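Local coordinates for mandelate racemase/muconate lactonizing enzyme (Roseovarius nubinhibens, PDB 2QDD), which is of unknown specific function but binds magnesium and belongs to the mandelate racemase/muconate lactonizing enzyme family of the enolase superfamily, at residues V193-R199 with D217-C223; P61-L67 with Y102-P106; T299-T304 with P332-A338; L253-S257 with F283-W289; A132-I137 with G343-S349. All coordinates share one frame; numbering follows the deposited sequence. Where two conformers were deposited one is given.

Interaction 1 of 5, residues V193-R199 with D217-C223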
# COMPACT_ATOMS: atom_id res chain seq x y z
N VAL A 193 4.85 -34.94 -5.54
CA VAL A 193 4.77 -34.30 -6.85
C VAL A 193 4.95 -32.78 -6.84
O VAL A 193 4.47 -32.09 -5.94
CB VAL A 193 3.50 -34.66 -7.66
CG1 VAL A 193 3.63 -36.05 -8.26
CG2 VAL A 193 2.24 -34.54 -6.81
N THR A 194 5.65 -32.29 -7.86
CA THR A 194 5.55 -30.91 -8.32
C THR A 194 4.87 -30.93 -9.69
O THR A 194 5.28 -31.68 -10.57
CB THR A 194 6.97 -30.27 -8.43
OG1 THR A 194 7.59 -30.27 -7.13
CG2 THR A 194 6.91 -28.84 -8.96
N PHE A 195 3.83 -30.11 -9.86
CA PHE A 195 3.24 -29.89 -11.18
C PHE A 195 3.91 -28.73 -11.88
O PHE A 195 3.74 -27.57 -11.49
CB PHE A 195 1.73 -29.69 -11.08
CG PHE A 195 0.99 -30.89 -10.58
CD1 PHE A 195 0.59 -30.96 -9.26
CD2 PHE A 195 0.72 -31.96 -11.43
CE1 PHE A 195 -0.09 -32.08 -8.78
CE2 PHE A 195 0.05 -33.08 -10.96
CZ PHE A 195 -0.36 -33.14 -9.63
N ASP A 196 4.67 -29.06 -12.92
CA ASP A 196 5.46 -28.09 -13.67
C ASP A 196 4.74 -27.69 -14.96
O ASP A 196 4.52 -28.50 -15.86
CB ASP A 196 6.86 -28.65 -13.97
CG ASP A 196 7.75 -27.67 -14.73
OD1 ASP A 196 7.48 -26.44 -14.74
OD2 ASP A 196 8.76 -28.14 -15.31
N VAL A 197 4.37 -26.41 -15.01
CA VAL A 197 3.46 -25.88 -16.01
C VAL A 197 4.31 -25.31 -17.14
O VAL A 197 3.87 -25.24 -18.29
CB VAL A 197 2.57 -24.77 -15.38
CG1 VAL A 197 1.63 -24.16 -16.39
CG2 VAL A 197 1.79 -25.32 -14.20
N ASN A 198 5.55 -24.97 -16.78
CA ASN A 198 6.50 -24.25 -17.62
C ASN A 198 5.91 -23.14 -18.47
O ASN A 198 6.00 -23.13 -19.70
CB ASN A 198 7.40 -25.18 -18.43
CG ASN A 198 8.87 -24.83 -18.28
OD1 ASN A 198 9.68 -25.67 -17.88
ND2 ASN A 198 9.22 -23.57 -18.59
N ARG A 199 5.30 -22.18 -17.76
CA ARG A 199 4.81 -20.91 -18.32
C ARG A 199 3.67 -21.01 -19.33
O ARG A 199 3.35 -20.03 -20.00
CB ARG A 199 5.95 -20.04 -18.85
CG ARG A 199 7.07 -19.79 -17.85
CD ARG A 199 8.25 -19.10 -18.49
NE ARG A 199 9.09 -20.06 -19.20
CZ ARG A 199 10.24 -19.76 -19.81
NH1 ARG A 199 10.92 -20.72 -20.43
NH2 ARG A 199 10.70 -18.52 -19.80
N ASP A 217 -0.55 -29.63 -3.96
CA ASP A 217 0.86 -29.83 -4.32
C ASP A 217 1.46 -28.55 -4.90
O ASP A 217 0.73 -27.69 -5.39
CB ASP A 217 1.00 -30.98 -5.31
CG ASP A 217 0.26 -32.22 -4.86
OD1 ASP A 217 -0.91 -32.38 -5.26
OD2 ASP A 217 0.83 -33.01 -4.08
N TRP A 218 2.79 -28.46 -4.83
CA TRP A 218 3.59 -27.43 -5.52
C TRP A 218 3.14 -27.18 -6.96
O TRP A 218 2.91 -28.12 -7.72
CB TRP A 218 5.05 -27.85 -5.57
CG TRP A 218 5.85 -27.56 -4.33
CD1 TRP A 218 6.34 -28.47 -3.44
CD2 TRP A 218 6.29 -26.27 -3.87
NE1 TRP A 218 7.04 -27.83 -2.45
CE2 TRP A 218 7.03 -26.49 -2.69
CE3 TRP A 218 6.12 -24.96 -4.34
CZ2 TRP A 218 7.61 -25.44 -1.98
CZ3 TRP A 218 6.69 -23.92 -3.62
CH2 TRP A 218 7.42 -24.16 -2.45
N ILE A 219 3.04 -25.90 -7.32
CA ILE A 219 2.86 -25.50 -8.70
C ILE A 219 4.07 -24.68 -9.12
O ILE A 219 4.37 -23.64 -8.53
CB ILE A 219 1.57 -24.65 -8.91
CG1 ILE A 219 0.33 -25.37 -8.37
CG2 ILE A 219 1.40 -24.27 -10.39
CD1 ILE A 219 0.08 -26.77 -8.94
N GLU A 220 4.78 -25.17 -10.14
CA GLU A 220 5.99 -24.52 -10.60
C GLU A 220 5.67 -23.59 -11.76
O GLU A 220 5.11 -24.03 -12.78
CB GLU A 220 7.05 -25.55 -10.99
CG GLU A 220 8.44 -24.96 -11.23
CD GLU A 220 9.40 -25.94 -11.88
OE1 GLU A 220 9.34 -27.15 -11.56
OE2 GLU A 220 10.22 -25.50 -12.72
N GLN A 221 6.01 -22.32 -11.57
CA GLN A 221 5.98 -21.26 -12.59
C GLN A 221 4.81 -21.35 -13.58
O GLN A 221 5.00 -21.72 -14.75
CB GLN A 221 7.35 -21.13 -13.28
CG GLN A 221 7.49 -19.93 -14.22
CD GLN A 221 8.04 -18.70 -13.57
OE1 GLN A 221 9.02 -18.75 -12.83
NE2 GLN A 221 7.42 -17.56 -13.86
N PRO A 222 3.58 -21.04 -13.12
CA PRO A 222 2.42 -21.24 -13.98
C PRO A 222 2.38 -20.28 -15.18
O PRO A 222 1.90 -20.65 -16.25
CB PRO A 222 1.23 -21.03 -13.04
CG PRO A 222 1.75 -20.18 -11.94
CD PRO A 222 3.21 -20.49 -11.80
N CYS A 223 2.92 -19.07 -15.00
CA CYS A 223 2.82 -18.00 -15.99
C CYS A 223 4.19 -17.45 -16.36
O CYS A 223 5.20 -17.83 -15.77
CB CYS A 223 1.90 -16.89 -15.46
SG CYS A 223 0.22 -17.43 -15.04
O HOH W 1 3.06 -34.28 -3.17
O HOH W 2 3.96 -31.37 -3.33
O HOH W 3 9.02 -24.11 -14.80
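Asp196 and Glu220 reach out from neighbouring strands on the same face, their carboxylates stacked with planes only 9° apart and Asp196 OD1 3.5 Å from Glu220 OE2. Both CG atoms lie anti to their backbone N, and Glu220 runs on extended, which carries its carboxylate across that of Asp196. A water sits 2.8 Å from Asp196 OD1, close to Glu220 OE2 as well, while Lys167 and Lys265 form salt bridges to Asp196 OD2 and Glu220 OE1. Both acids are magnesium ligands in this protein, though this chain carries no metal. The strands are the parallel pair of a beta-alpha-beta crossover through helix 203-210 in the TIM-barrel domain; Glu220 N bonds almost straight to Phe195 O (2.9 Å, 176°). On the other face Ile219 CD1 reaches Phe195 CB at 4.0 Å. Asp217 meets the edge of the Phe195 ring, OD1 lying in its plane 3.6 Å from CE1 with the carboxylate turned 71° to it, and the same oxygen bonds to Ser184.

Interaction 2 of 5, residues P61-L67 with Y102-P106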
# COMPACT_ATOMS: atom_id res chain seq x y z
N PRO A 61 16.89 -16.60 -22.07
CA PRO A 61 17.81 -15.74 -22.84
C PRO A 61 19.25 -16.25 -22.88
O PRO A 61 20.13 -15.70 -22.20
CB PRO A 61 17.73 -14.40 -22.10
CG PRO A 61 16.47 -14.46 -21.33
CD PRO A 61 16.31 -15.88 -20.93
N ALA A 62 19.47 -17.27 -23.70
CA ALA A 62 20.71 -18.05 -23.71
C ALA A 62 20.76 -18.90 -24.97
O ALA A 62 19.76 -19.49 -25.36
CB ALA A 62 20.78 -18.94 -22.48
N HIS A 63 21.93 -18.95 -25.59
CA HIS A 63 22.20 -19.83 -26.73
C HIS A 63 23.69 -20.13 -26.85
O HIS A 63 24.53 -19.29 -26.52
CB HIS A 63 21.63 -19.27 -28.05
CG HIS A 63 22.21 -17.94 -28.46
ND1 HIS A 63 22.51 -17.65 -29.78
CD2 HIS A 63 22.52 -16.83 -27.76
CE1 HIS A 63 22.99 -16.43 -29.86
NE2 HIS A 63 23.01 -15.90 -28.65
N GLY A 64 23.99 -21.36 -27.29
CA GLY A 64 25.35 -21.82 -27.57
C GLY A 64 26.29 -20.89 -28.33
O GLY A 64 27.37 -20.56 -27.82
N PRO A 65 25.90 -20.46 -29.56
CA PRO A 65 26.75 -19.51 -30.29
C PRO A 65 26.97 -18.18 -29.57
O PRO A 65 28.06 -17.61 -29.67
CB PRO A 65 25.99 -19.30 -31.61
CG PRO A 65 25.10 -20.48 -31.74
CD PRO A 65 24.71 -20.83 -30.34
N GLY A 66 25.97 -17.70 -28.84
CA GLY A 66 26.12 -16.50 -28.02
C GLY A 66 27.03 -16.67 -26.83
O GLY A 66 27.70 -15.72 -26.41
N LEU A 67 27.05 -17.88 -26.27
CA LEU A 67 27.92 -18.21 -25.14
C LEU A 67 29.39 -18.11 -25.53
O LEU A 67 30.19 -17.49 -24.82
CB LEU A 67 27.60 -19.61 -24.60
CG LEU A 67 27.66 -19.84 -23.09
CD1 LEU A 67 26.78 -21.01 -22.68
CD2 LEU A 67 29.08 -20.04 -22.58
N TYR A 102 24.38 -16.47 -18.81
CA TYR A 102 24.75 -17.74 -19.42
C TYR A 102 26.20 -17.83 -19.89
O TYR A 102 26.78 -18.91 -19.90
CB TYR A 102 23.80 -18.08 -20.56
CG TYR A 102 23.89 -17.22 -21.81
CD1 TYR A 102 24.45 -17.72 -22.99
CD2 TYR A 102 23.38 -15.92 -21.84
CE1 TYR A 102 24.51 -16.95 -24.15
CE2 TYR A 102 23.44 -15.14 -22.99
CZ TYR A 102 24.00 -15.66 -24.14
OH TYR A 102 24.05 -14.89 -25.29
N VAL A 103 26.77 -16.69 -20.27
CA VAL A 103 28.19 -16.57 -20.60
C VAL A 103 29.03 -16.67 -19.33
O VAL A 103 30.10 -17.29 -19.31
CB VAL A 103 28.49 -15.24 -21.34
CG1 VAL A 103 29.99 -15.03 -21.52
CG2 VAL A 103 27.78 -15.22 -22.69
N LYS A 104 28.52 -16.06 -18.26
CA LYS A 104 29.29 -15.82 -17.04
C LYS A 104 29.43 -17.06 -16.17
O LYS A 104 30.41 -17.18 -15.43
CB LYS A 104 28.67 -14.68 -16.25
CG LYS A 104 29.14 -13.33 -16.72
CD LYS A 104 28.08 -12.30 -16.51
CE LYS A 104 28.56 -10.97 -17.03
NZ LYS A 104 27.53 -9.92 -16.75
N SER A 105 28.45 -17.96 -16.26
CA SER A 105 28.36 -19.13 -15.39
C SER A 105 29.51 -20.14 -15.53
O SER A 105 30.06 -20.58 -14.52
CB SER A 105 26.98 -19.81 -15.50
OG SER A 105 26.89 -20.98 -14.71
N PRO A 106 29.89 -20.54 -16.78
CA PRO A 106 31.08 -21.40 -16.81
C PRO A 106 32.41 -20.75 -16.40
O PRO A 106 33.29 -21.46 -15.90
CB PRO A 106 31.15 -21.87 -18.27
CG PRO A 106 30.45 -20.83 -19.04
CD PRO A 106 29.35 -20.35 -18.15
O HOH W 4 26.42 -13.23 -26.69
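The ring of Tyr102 is sandwiched between Ala62 and its own neighbour Val103. Ala62 CA stands 3.7 Å from the ring centroid, almost on the normal, in a CH-pi contact; Val103 CG2 covers the opposite face. Leu67 N comes in at the ring edge, 3.4 Å from Tyr102 CE1, and Leu67 CG packs 3.8 Å from Tyr102 CD1. His63 turns its imidazole edge to the hydroxyl, CD2 3.5 Å from Tyr102 OH. With CG held between the backbone N and carbonyl carbon (chi1 69°), the phenol reaches the start of the partner helix, where a water links Tyr102 OH to Gly66 O and His100 of a neighbouring subunit also bonds the hydroxyl. A phenylalanine in place of Tyr102 would probably leave His100 of that neighbouring subunit without its partner and the water with one contact fewer. A beta carbon at Gly66 would run into both the hydroxyl and His63 NE2. As N-cap, His63 lays its ring over Gly66 N and takes Leu67 N on its carbonyl O (2.9 Å), fixing the first turn. The contact joins helices 64-78 and 101-119 of the N-terminal domain, Leu67 resting on Thr36 of strand 29-42 and Ser105 on helix 268-271.

Interaction 3 of 5, residues T299-T304 with P332-A338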
# COMPACT_ATOMS: atom_id res chain seq x y z
N THR A 299 25.97 -31.73 -19.15
CA THR A 299 26.66 -32.93 -18.69
C THR A 299 26.76 -32.95 -17.18
O THR A 299 26.36 -31.99 -16.50
CB THR A 299 28.08 -33.06 -19.30
OG1 THR A 299 28.97 -32.14 -18.65
CG2 THR A 299 28.08 -32.80 -20.79
N ALA A 300 27.34 -34.03 -16.65
CA ALA A 300 27.60 -34.19 -15.23
C ALA A 300 28.57 -33.15 -14.66
O ALA A 300 28.72 -33.06 -13.44
CB ALA A 300 28.09 -35.61 -14.93
N LEU A 301 29.21 -32.37 -15.52
CA LEU A 301 30.08 -31.27 -15.09
C LEU A 301 29.28 -30.11 -14.47
O LEU A 301 29.53 -29.73 -13.32
CB LEU A 301 31.00 -30.81 -16.23
CG LEU A 301 32.07 -29.75 -15.94
CD1 LEU A 301 32.93 -30.12 -14.77
CD2 LEU A 301 32.96 -29.45 -17.12
N ALA A 302 28.33 -29.56 -15.23
CA ALA A 302 27.34 -28.61 -14.70
C ALA A 302 26.48 -29.16 -13.55
O ALA A 302 26.23 -28.46 -12.57
CB ALA A 302 26.45 -28.09 -15.83
N ASP A 303 26.05 -30.42 -13.69
CA ASP A 303 25.24 -31.10 -12.67
C ASP A 303 25.94 -31.21 -11.31
O ASP A 303 25.28 -31.09 -10.28
CB ASP A 303 24.85 -32.50 -13.14
CG ASP A 303 23.80 -32.46 -14.23
OD1 ASP A 303 23.01 -31.50 -14.27
OD2 ASP A 303 23.77 -33.41 -15.04
N THR A 304 27.25 -31.42 -11.33
CA THR A 304 28.08 -31.54 -10.13
C THR A 304 28.26 -30.20 -9.44
O THR A 304 28.18 -30.12 -8.21
CB THR A 304 29.46 -32.15 -10.45
OG1 THR A 304 29.26 -33.43 -11.06
CG2 THR A 304 30.32 -32.32 -9.22
N PRO A 332 30.59 -37.55 -22.18
CA PRO A 332 31.98 -37.13 -22.38
C PRO A 332 32.88 -37.21 -21.14
O PRO A 332 34.10 -37.04 -21.26
CB PRO A 332 31.83 -35.67 -22.82
CG PRO A 332 30.63 -35.21 -22.07
CD PRO A 332 29.71 -36.39 -21.94
N ILE A 333 32.29 -37.45 -19.97
CA ILE A 333 33.06 -37.62 -18.73
C ILE A 333 32.60 -38.87 -17.94
O ILE A 333 32.03 -38.74 -16.85
CB ILE A 333 33.02 -36.35 -17.84
CG1 ILE A 333 31.63 -35.70 -17.86
CG2 ILE A 333 34.08 -35.34 -18.30
CD1 ILE A 333 31.38 -34.79 -16.68
N PRO A 334 32.85 -40.08 -18.49
CA PRO A 334 32.27 -41.31 -17.93
C PRO A 334 32.84 -41.62 -16.55
O PRO A 334 34.04 -41.43 -16.31
CB PRO A 334 32.69 -42.39 -18.93
CG PRO A 334 33.12 -41.66 -20.16
CD PRO A 334 33.71 -40.39 -19.66
N GLY A 335 31.97 -42.07 -15.64
CA GLY A 335 32.36 -42.38 -14.26
C GLY A 335 32.83 -41.20 -13.42
O GLY A 335 33.48 -41.39 -12.39
N GLN A 336 32.50 -39.99 -13.87
CA GLN A 336 32.97 -38.77 -13.22
C GLN A 336 31.80 -37.89 -12.80
O GLN A 336 30.76 -37.89 -13.44
CB GLN A 336 33.88 -37.98 -14.16
CG GLN A 336 35.34 -38.39 -14.10
CD GLN A 336 36.26 -37.26 -14.48
OE1 GLN A 336 36.74 -36.53 -13.61
NE2 GLN A 336 36.52 -37.11 -15.78
N GLY A 337 32.00 -37.15 -11.71
CA GLY A 337 30.99 -36.23 -11.20
C GLY A 337 29.86 -36.92 -10.47
O GLY A 337 29.91 -38.13 -10.23
N ALA A 338 28.83 -36.16 -10.12
CA ALA A 338 27.76 -36.65 -9.26
C ALA A 338 26.73 -37.42 -10.07
O ALA A 338 26.15 -36.88 -11.01
CB ALA A 338 27.11 -35.49 -8.53
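Thr304 OG1 receives the backbone N-H of Ala338 in a nearly straight bond of 2.9 Å (164°), and so ties the first turns of helix 300-311 to the irregular segment 332-338 that follows it in the barrel domain. The same hydroxyl turns back toward Ala300 O, though at a separation too short to be taken literally. Gly337 passes close by, its CA 3.3 Å from Thr304 OG1, and a beta carbon there would run into that oxygen. At the head of the helix Thr299 is the N-cap: its OG1 sits between the backbone N and the carbonyl carbon (chi1 75°), where it accepts from Leu301 N at 3.1 Å and also bonds to Glu51 and Tyr37. Its other branch, the methyl CG2, meets Pro332 CG at 3.7 Å. A valine in place of Thr299 would probably leave Leu301 N uncapped and deprive Glu51 and Tyr37 of a shared partner. Segment 332-338 is shaped by a type II turn from Ile333 to Gln336, with Gly335 taking the positive phi, while Pro332 and Ile333 also rest on Tyr37 of strand 29-42, linking the helix start to the N-terminal sheet. Between the two polar ends lies a small apolar fit centred on the Ile333 methyl: CD1 stands over the first turn, 3.8 Å from Ala300 CB and 4.0 Å from Leu301 CB.

Interaction 4 of 5, residues L253-S257 with F283-W289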
# COMPACT_ATOMS: atom_id res chain seq x y z
N LEU A 253 14.40 -10.47 -4.75
CA LEU A 253 13.96 -9.38 -3.89
C LEU A 253 12.54 -8.89 -4.19
O LEU A 253 11.76 -8.65 -3.28
CB LEU A 253 14.94 -8.21 -4.04
CG LEU A 253 15.59 -7.62 -2.80
CD1 LEU A 253 16.13 -8.70 -1.87
CD2 LEU A 253 16.70 -6.66 -3.21
N ALA A 254 12.24 -8.74 -5.48
CA ALA A 254 10.89 -8.42 -5.96
C ALA A 254 9.87 -9.51 -5.65
O ALA A 254 8.77 -9.20 -5.19
CB ALA A 254 10.92 -8.12 -7.46
N ALA A 255 10.23 -10.77 -5.91
CA ALA A 255 9.36 -11.91 -5.60
C ALA A 255 9.03 -11.99 -4.12
O ALA A 255 7.89 -12.24 -3.74
CB ALA A 255 10.01 -13.22 -6.07
N TRP A 256 10.05 -11.74 -3.29
CA TRP A 256 9.90 -11.75 -1.83
C TRP A 256 8.94 -10.67 -1.31
O TRP A 256 8.05 -10.97 -0.50
CB TRP A 256 11.27 -11.66 -1.14
CG TRP A 256 11.12 -11.49 0.33
CD1 TRP A 256 10.83 -12.46 1.25
CD2 TRP A 256 11.20 -10.26 1.06
NE1 TRP A 256 10.74 -11.91 2.51
CE2 TRP A 256 10.96 -10.56 2.42
CE3 TRP A 256 11.44 -8.93 0.70
CZ2 TRP A 256 10.97 -9.58 3.42
CZ3 TRP A 256 11.45 -7.95 1.69
CH2 TRP A 256 11.21 -8.28 3.04
N SER A 257 9.12 -9.43 -1.76
CA SER A 257 8.33 -8.30 -1.27
C SER A 257 6.88 -8.28 -1.77
O SER A 257 6.02 -7.67 -1.14
CB SER A 257 9.02 -6.97 -1.56
OG SER A 257 9.28 -6.80 -2.94
N PHE A 283 19.92 -15.88 0.72
CA PHE A 283 18.70 -15.07 0.82
C PHE A 283 17.48 -15.96 1.08
O PHE A 283 16.68 -15.66 1.97
CB PHE A 283 18.49 -14.21 -0.43
CG PHE A 283 17.23 -13.38 -0.39
CD1 PHE A 283 16.13 -13.74 -1.15
CD2 PHE A 283 17.15 -12.26 0.42
CE1 PHE A 283 14.96 -12.99 -1.11
CE2 PHE A 283 15.98 -11.50 0.47
CZ PHE A 283 14.89 -11.86 -0.30
N GLY A 284 17.35 -17.04 0.31
CA GLY A 284 16.26 -18.00 0.46
C GLY A 284 16.17 -18.64 1.83
O GLY A 284 15.08 -18.80 2.37
N VAL A 285 17.32 -19.02 2.38
CA VAL A 285 17.43 -19.51 3.75
C VAL A 285 16.91 -18.47 4.76
O VAL A 285 16.14 -18.82 5.66
CB VAL A 285 18.90 -19.92 4.07
CG1 VAL A 285 19.11 -20.16 5.58
CG2 VAL A 285 19.30 -21.15 3.26
N SER A 286 17.32 -17.21 4.59
CA SER A 286 16.92 -16.12 5.49
C SER A 286 15.42 -15.84 5.52
O SER A 286 14.90 -15.40 6.55
CB SER A 286 17.68 -14.84 5.13
OG SER A 286 19.08 -15.05 5.17
N VAL A 287 14.73 -16.09 4.41
CA VAL A 287 13.31 -15.75 4.27
C VAL A 287 12.41 -16.99 4.29
O VAL A 287 11.18 -16.89 4.20
CB VAL A 287 13.03 -14.86 3.01
CG1 VAL A 287 13.85 -13.59 3.06
CG2 VAL A 287 13.29 -15.61 1.71
N GLY A 288 13.04 -18.16 4.40
CA GLY A 288 12.33 -19.42 4.59
C GLY A 288 11.79 -20.02 3.31
O GLY A 288 10.78 -20.71 3.34
N TRP A 289 12.45 -19.75 2.19
CA TRP A 289 12.12 -20.40 0.92
C TRP A 289 12.57 -21.85 0.93
O TRP A 289 13.56 -22.20 1.58
CB TRP A 289 12.77 -19.66 -0.25
CG TRP A 289 12.05 -18.41 -0.69
CD1 TRP A 289 10.80 -18.01 -0.35
CD2 TRP A 289 12.56 -17.41 -1.59
NE1 TRP A 289 10.49 -16.82 -0.96
CE2 TRP A 289 11.55 -16.43 -1.73
CE3 TRP A 289 13.77 -17.24 -2.28
CZ2 TRP A 289 11.71 -15.29 -2.53
CZ3 TRP A 289 13.93 -16.10 -3.08
CH2 TRP A 289 12.90 -15.15 -3.20
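Trp256 CB meets Phe283 first, in the plane of the phenyl ring and at its edge, 3.7 Å from Phe283 CZ, while on another side it stands 3.9 Å from Trp289 CZ2. CG follows, still beside Phe283 CZ. With CG anti to the backbone N (chi1 172°), the five-membered ring swings across to the second helix, where CD1 and then NE1 meet the methyl Val287 CG1, the latter at 3.6 Å. Phe283 turns its edge to the face of the five-membered ring of Trp256 in a T-shaped pair, centroids 5.6 Å apart and planes at 82°. Trp256 also packs on Leu253 of one neighbouring subunit and Asp227 of another. Leu253 of the same chain sets CD1 beside the same end of the phenyl ring, 3.7 Å from Phe283 CE2, and Val287 lays CG1 over one face of that ring and CG2 over the indole of Trp289. The helices, 249-258 and 274-287, run nearly parallel, 11.9 Å apart between the axes of the short segments, as outer helices of the barrel; a Schellman motif at Gly288 ends the second one and delivers Trp289 to the interface. The contact is apolar and aromatic, so it probably depends on close fit, with the T-shaped pair setting how the rings turn.

Interaction 5 of 5, residues A132-I137 with G343-S349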
# COMPACT_ATOMS: atom_id res chain seq x y z
N ALA A 132 29.30 -33.98 2.52
CA ALA A 132 28.81 -34.33 1.19
C ALA A 132 27.45 -35.01 1.28
O ALA A 132 27.34 -36.23 1.12
CB ALA A 132 29.83 -35.21 0.46
N THR A 133 26.42 -34.21 1.55
CA THR A 133 25.07 -34.71 1.79
C THR A 133 24.50 -35.28 0.49
O THR A 133 24.54 -34.62 -0.54
CB THR A 133 24.16 -33.58 2.34
OG1 THR A 133 24.70 -33.09 3.57
CG2 THR A 133 22.75 -34.08 2.59
N PRO A 134 24.02 -36.54 0.55
CA PRO A 134 23.27 -37.13 -0.56
C PRO A 134 21.95 -36.40 -0.83
O PRO A 134 21.13 -36.24 0.07
CB PRO A 134 23.02 -38.57 -0.11
CG PRO A 134 23.16 -38.54 1.37
CD PRO A 134 24.18 -37.49 1.66
N VAL A 135 21.77 -35.95 -2.07
CA VAL A 135 20.66 -35.09 -2.44
C VAL A 135 19.67 -35.92 -3.26
O VAL A 135 20.06 -36.52 -4.26
CB VAL A 135 21.14 -33.84 -3.24
CG1 VAL A 135 19.96 -32.97 -3.69
CG2 VAL A 135 22.11 -33.00 -2.40
N PRO A 136 18.38 -35.95 -2.84
CA PRO A 136 17.32 -36.61 -3.61
C PRO A 136 17.21 -36.07 -5.03
O PRO A 136 17.37 -34.87 -5.26
CB PRO A 136 16.06 -36.27 -2.81
CG PRO A 136 16.54 -36.05 -1.43
CD PRO A 136 17.86 -35.35 -1.60
N ILE A 137 16.97 -36.97 -5.98
CA ILE A 137 16.88 -36.63 -7.39
C ILE A 137 15.43 -36.83 -7.80
O ILE A 137 14.83 -37.84 -7.46
CB ILE A 137 17.83 -37.52 -8.26
CG1 ILE A 137 19.28 -37.40 -7.79
CG2 ILE A 137 17.71 -37.19 -9.75
CD1 ILE A 137 19.79 -35.96 -7.66
N GLY A 343 17.98 -43.04 -6.47
CA GLY A 343 17.22 -41.83 -6.18
C GLY A 343 17.99 -40.75 -5.45
O GLY A 343 17.40 -39.74 -5.05
N LEU A 344 19.29 -40.95 -5.26
CA LEU A 344 20.15 -40.00 -4.54
C LEU A 344 21.45 -39.74 -5.30
O LEU A 344 21.96 -40.63 -5.99
CB LEU A 344 20.48 -40.51 -3.14
CG LEU A 344 19.39 -40.59 -2.06
CD1 LEU A 344 19.82 -41.52 -0.94
CD2 LEU A 344 19.07 -39.23 -1.49
N ALA A 345 21.98 -38.52 -5.17
CA ALA A 345 23.29 -38.18 -5.71
C ALA A 345 24.14 -37.42 -4.70
O ALA A 345 23.65 -36.55 -3.99
CB ALA A 345 23.16 -37.37 -6.99
N THR A 346 25.42 -37.78 -4.65
CA THR A 346 26.37 -37.26 -3.66
C THR A 346 27.41 -36.48 -4.46
O THR A 346 27.86 -36.96 -5.50
CB THR A 346 27.05 -38.42 -2.88
OG1 THR A 346 26.06 -39.23 -2.25
CG2 THR A 346 28.01 -37.90 -1.82
N PRO A 347 27.77 -35.26 -4.00
CA PRO A 347 28.88 -34.56 -4.66
C PRO A 347 30.22 -35.19 -4.26
O PRO A 347 30.31 -35.80 -3.20
CB PRO A 347 28.76 -33.14 -4.10
CG PRO A 347 28.14 -33.31 -2.76
CD PRO A 347 27.21 -34.48 -2.88
N PRO A 348 31.25 -35.06 -5.12
CA PRO A 348 32.63 -35.41 -4.76
C PRO A 348 33.18 -34.64 -3.56
O PRO A 348 32.71 -33.54 -3.26
CB PRO A 348 33.42 -35.05 -6.02
CG PRO A 348 32.43 -35.12 -7.12
CD PRO A 348 31.15 -34.62 -6.52
N SER A 349 34.16 -35.23 -2.88
CA SER A 349 34.85 -34.57 -1.77
C SER A 349 36.31 -34.20 -2.08
O SER A 349 37.01 -33.64 -1.23
CB SER A 349 34.77 -35.42 -0.51
OG SER A 349 33.42 -35.53 -0.08
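Val135 and Ala345 form the hydrogen-bonded pair that ties strand 344-345 antiparallel to strand 135-141, the first strand of the parallel barrel sheet. This is the tight part of the contact. Val135 N meets Ala345 O at 2.8 Å and 175°, the reverse bond from Ala345 N to Val135 O is 2.9 Å, and Ile137 N adds a third to Gly343 O at 3.0 Å. Between them Pro136 stands in the non-hydrogen-bonded pair with Leu344, where a bond to strand 344-345 is not expected, so its lack of an N-H is tolerated in this pairing. Gly343, just before the strand, has a positive phi at which a beta carbon would be jammed against the preceding carbonyl. On the buried face Ile137 has CG1 anti to its carbonyl carbon (chi1 -57°), which sends CD1 over Ala345 CB at 3.7 Å. The opposite face is the loose one: Leu344 and Pro134 are exposed, and Leu344 CD2 merely leans on the Pro136 ring, 3.6 Å from Pro136 N. Past the strands the contact passes to Pro347, Thr346 and Ser349. Pro347 turns to helix 300-311, packing on Leu307, His308 and Ala311, and shares Trp124 with Ala132, whose CB also touches Ser349 OG at 3.6 Å. At the solvent side of this end Thr346 places its methyl CG2 3.4 Å from Ala132 O.

Interaction 2 comes first along the chain and belongs to the N-terminal domain; the other four lie in the barrel domain, interaction 3 beside the N-terminal sheet. Interaction 5 joins residues 132-137 to 343-349 and so closes a long loop within which interactions 1, 4 and 3 follow in that order. Interactions 1 and 5 share the eight-stranded sheet, their centres about 24 Å apart, the former in its interior and the latter at its end. Interactions 3 and 5, centres about 13 Å apart, touch through Thr304 on Pro348 and Ala338 on Thr346. Interaction 4 lies among the outer helices, about 31 Å from interaction 3 between centres. Interaction 1 holds two metal ligands, interactions 1, 2 and 4 touch other subunits, and interactions 3 and 5 lie away from both.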